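Local coordinates for acyl-CoA-binding domain-containing protein 1 (Oryza sativa Japonica Group, PDB 5H3G) that binds medium- and long-chain acyl-CoA esters with high affinity and may take part in phospholipid biosynthesis, at residues G5-E8 and D9-Y13; A62-A65 and V66-K69. All blocks are in the same frame, centred on the assembly; numbering follows the deposited sequence. Where two conformers were deposited one is given.

Contact 1. Residues G5-E8 and D9-Y13; sequences GLQE and DFEQY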
# COMPACT_ATOMS: atom_id res chain seq x y z
N GLY A 5 -16.89 -9.18 -0.41
CA GLY A 5 -16.78 -8.19 -1.46
C GLY A 5 -15.52 -7.35 -1.35
O GLY A 5 -14.88 -7.04 -2.35
N LEU A 6 -15.14 -7.01 -0.12
CA LEU A 6 -13.91 -6.25 0.08
C LEU A 6 -12.67 -7.07 -0.29
O LEU A 6 -11.74 -6.54 -0.90
CB LEU A 6 -13.81 -5.79 1.52
CG LEU A 6 -12.52 -5.02 1.78
CD1 LEU A 6 -12.58 -3.72 1.01
CD2 LEU A 6 -12.31 -4.80 3.25
N GLN A 7 -12.62 -8.34 0.12
CA GLN A 7 -11.48 -9.18 -0.22
C GLN A 7 -11.34 -9.32 -1.74
O GLN A 7 -10.23 -9.28 -2.27
CB GLN A 7 -11.62 -10.56 0.43
CG GLN A 7 -10.47 -11.51 0.12
CD GLN A 7 -9.29 -11.31 1.05
OE1 GLN A 7 -9.45 -11.12 2.26
NE2 GLN A 7 -8.08 -11.36 0.49
N GLU A 8 -12.47 -9.47 -2.44
CA GLU A 8 -12.44 -9.54 -3.89
C GLU A 8 -11.91 -8.24 -4.48
O GLU A 8 -11.02 -8.25 -5.34
CB GLU A 8 -13.85 -9.83 -4.43
CG GLU A 8 -14.40 -11.19 -3.99
CD GLU A 8 -15.86 -11.41 -4.40
OE1 GLU A 8 -16.53 -10.44 -4.81
OE2 GLU A 8 -16.33 -12.56 -4.30
N ASP A 9 -12.46 -7.10 -4.02
CA ASP A 9 -11.97 -5.79 -4.46
C ASP A 9 -10.48 -5.65 -4.21
O ASP A 9 -9.76 -5.12 -5.05
CB ASP A 9 -12.70 -4.68 -3.70
CG ASP A 9 -14.11 -4.44 -4.20
OD1 ASP A 9 -14.49 -4.99 -5.24
OD2 ASP A 9 -14.83 -3.68 -3.52
N PHE A 10 -10.01 -6.11 -3.06
CA PHE A 10 -8.61 -5.93 -2.71
C PHE A 10 -7.71 -6.69 -3.68
O PHE A 10 -6.71 -6.16 -4.16
CB PHE A 10 -8.36 -6.39 -1.28
CG PHE A 10 -6.91 -6.32 -0.84
CD1 PHE A 10 -6.34 -5.11 -0.50
CD2 PHE A 10 -6.13 -7.46 -0.77
CE1 PHE A 10 -5.01 -5.02 -0.10
CE2 PHE A 10 -4.80 -7.39 -0.38
CZ PHE A 10 -4.24 -6.17 -0.03
N GLU A 11 -8.05 -7.95 -3.94
CA GLU A 11 -7.25 -8.74 -4.86
C GLU A 11 -7.30 -8.15 -6.26
O GLU A 11 -6.29 -8.11 -6.96
CB GLU A 11 -7.71 -10.19 -4.83
CG GLU A 11 -7.50 -10.80 -3.44
CD GLU A 11 -8.17 -12.15 -3.26
OE1 GLU A 11 -8.77 -12.66 -4.23
OE2 GLU A 11 -8.08 -12.70 -2.14
N GLN A 12 -8.46 -7.63 -6.66
CA GLN A 12 -8.58 -7.01 -7.98
C GLN A 12 -7.71 -5.77 -8.08
O GLN A 12 -6.96 -5.60 -9.05
CB GLN A 12 -10.04 -6.69 -8.27
CG GLN A 12 -10.90 -7.93 -8.52
CD GLN A 12 -12.38 -7.60 -8.67
OE1 GLN A 12 -12.75 -6.45 -8.94
NE2 GLN A 12 -13.23 -8.60 -8.50
N TYR A 13 -7.78 -4.89 -7.09
CA TYR A 13 -7.01 -3.66 -7.18
C TYR A 13 -5.53 -3.89 -6.94
O TYR A 13 -4.70 -3.16 -7.50
CB TYR A 13 -7.57 -2.62 -6.22
CG TYR A 13 -8.76 -1.95 -6.85
CD1 TYR A 13 -8.60 -1.08 -7.92
CD2 TYR A 13 -10.05 -2.22 -6.40
CE1 TYR A 13 -9.69 -0.49 -8.52
CE2 TYR A 13 -11.14 -1.63 -6.99
CZ TYR A 13 -10.95 -0.76 -8.04
OH TYR A 13 -12.04 -0.16 -8.64
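Gln7 and Glu11, one turn apart on helix 4-17, make the polar side-chain contact here. Gln7 was modelled in two conformers, so this bond holds for the one described and is doubtful as a permanent feature. In it, Gln7 NE2 donates to Glu11 OE2 over 3.0 Å, with an N-H...O angle of 152°. The amide reaches that oxygen on its anti side, somewhat out of the carboxylate plane, and the two flat groups are turned 64° against each other. A bend at chi2 (84°) swings the Gln7 amide along the helix toward Glu11, whose chain runs out extended beyond CG.

Four backbone bonds of the i to i+4 pattern carry the turn beneath: Asp9 N to Gly5 O, Phe10 N to Leu6 O, Glu11 N to Gln7 O and Gln12 N to Glu8 O, all between 2.8 and 3.1 Å. This is regular alpha-helix, part of the all-helical bundle of the ACBP family.

Carbon-to-oxygen packing follows the same spacing: Gln12 CG lies 3.2 Å from Glu8 O, and Glu11 CG settles 3.3 Å from Gln7 O.

Packing contacts lead into the bundle. On helix 71-92, Leu6 rests on Glu72 and Ile79, and Gln7 on Lys71 and Met75. The buried Phe10 ring meets that of Tyr78, a probable acyl-CoA-binding residue, and the Phe10 side chain touches Ala39 and Thr40 of helix 26-41.

Contact 2. Residues A62-A65 and V66-K69; sequences AWKA and VEGK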
# COMPACT_ATOMS: atom_id res chain seq x y z
N ALA A 62 6.72 3.39 6.49
CA ALA A 62 5.40 3.46 5.88
C ALA A 62 4.46 2.43 6.48
O ALA A 62 3.26 2.68 6.64
CB ALA A 62 5.51 3.26 4.36
N TRP A 63 5.00 1.26 6.82
CA TRP A 63 4.18 0.20 7.41
C TRP A 63 3.85 0.54 8.86
O TRP A 63 2.70 0.43 9.29
CB TRP A 63 4.95 -1.11 7.29
CG TRP A 63 4.28 -2.35 7.73
CD1 TRP A 63 2.98 -2.52 8.13
CD2 TRP A 63 4.89 -3.64 7.81
NE1 TRP A 63 2.76 -3.84 8.47
CE2 TRP A 63 3.91 -4.55 8.28
CE3 TRP A 63 6.17 -4.12 7.53
CZ2 TRP A 63 4.19 -5.90 8.47
CZ3 TRP A 63 6.44 -5.46 7.74
CH2 TRP A 63 5.45 -6.33 8.20
N LYS A 64 4.85 0.99 9.62
CA LYS A 64 4.62 1.44 10.99
C LYS A 64 3.52 2.50 11.07
O LYS A 64 2.72 2.53 12.02
CB LYS A 64 5.93 1.97 11.57
CG LYS A 64 5.86 2.52 12.99
CD LYS A 64 5.42 1.48 13.99
CE LYS A 64 5.52 2.03 15.42
NZ LYS A 64 5.23 0.99 16.46
N ALA A 65 3.45 3.36 10.05
CA ALA A 65 2.52 4.48 10.08
C ALA A 65 1.06 4.06 10.05
O ALA A 65 0.20 4.84 10.47
CB ALA A 65 2.80 5.43 8.91
N VAL A 66 0.75 2.86 9.58
CA VAL A 66 -0.63 2.41 9.52
C VAL A 66 -0.89 1.30 10.54
O VAL A 66 -1.87 0.58 10.45
CB VAL A 66 -1.02 1.97 8.10
CG1 VAL A 66 -1.08 3.18 7.19
CG2 VAL A 66 0.02 0.96 7.55
N GLU A 67 0.00 1.17 11.53
CA GLU A 67 -0.20 0.21 12.60
C GLU A 67 -1.55 0.43 13.28
O GLU A 67 -2.00 1.57 13.46
CB GLU A 67 0.93 0.33 13.63
CG GLU A 67 0.92 -0.80 14.65
CD GLU A 67 2.22 -0.90 15.44
OE1 GLU A 67 2.90 0.13 15.61
OE2 GLU A 67 2.55 -2.01 15.90
N GLY A 68 -2.20 -0.68 13.65
CA GLY A 68 -3.48 -0.65 14.31
C GLY A 68 -4.70 -0.81 13.42
O GLY A 68 -5.82 -0.92 13.95
N LYS A 69 -4.54 -0.82 12.10
CA LYS A 69 -5.70 -0.94 11.23
C LYS A 69 -6.09 -2.41 11.06
O LYS A 69 -5.23 -3.26 10.83
CB LYS A 69 -5.43 -0.30 9.86
CG LYS A 69 -5.09 1.18 9.88
CD LYS A 69 -5.03 1.71 8.44
CE LYS A 69 -4.73 3.19 8.37
NZ LYS A 69 -5.89 4.04 8.77
O HOH W 1 4.80 -2.05 17.16
O HOH W 2 -1.11 4.27 13.10
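The carboxylate of Glu67 is met by Lys64 at OE1, which offers its syn lone pair, on the side of the other oxygen, to NZ at 2.6 Å, a short salt bridge. Water 1 donates to Glu67 OE2 over 2.6 Å and accepts a weak bond from Lys64 NZ, bridging the two charges. The other flat group, the Trp63 indole, packs against Lys37, Gln38 and Val41 of helix 26-41 and against Val44 and Asn45, with NE1 bonded to Gly42 O.

Lys64 reaches its partner through a bend at chi2 (61°) and then runs straight to the ammonium, with CE 3.2 Å from Glu67 OE1. With an alanine in place of Glu67, Lys64 would probably lose its carboxylate mate and keep at most the weak bond to water, its tail free to turn.

On the backbone, Val66 N donates to Trp63 O and Glu67 N to Lys64 O, both at 3.1 Å and both from above the carbonyl plane. Val66 CG2 presses within 3.2 Å of Trp63 O. Water 2 donates to Ala65 O (3.0 Å) and to Glu67 O (2.9 Å), joining two carbonyls.

From helix 57-64 the chain runs on through a type I turn, Lys64 to Glu67, overlapped by a type II turn, Val66 to Lys69. The positive phi of Gly68 (96°) suits the third place of that second turn, which leads the chain toward helix 71-92 of the acyl-CoA-binding bundle.

Contact 1 and contact 2 do not touch: their centres lie 20 Å apart and their nearest atoms about 10 Å. Both nevertheless pack on helix 26-41, which carries most of the residues likely, by similarity, to bind acyl-CoA. From contact 1, the Phe10 side chain comes about 4 Å from that of Tyr36, with a bound glycerol, probably from the crystallisation liquor, also about 4 Å from it. From contact 2, the Trp63 side chain is about 4 Å from that of Lys37, the next residue along that helix. Phe10 and Trp63 thus each lie beside residues that probably bind acyl-CoA, which is consistent with both contacts lying near the ligand site.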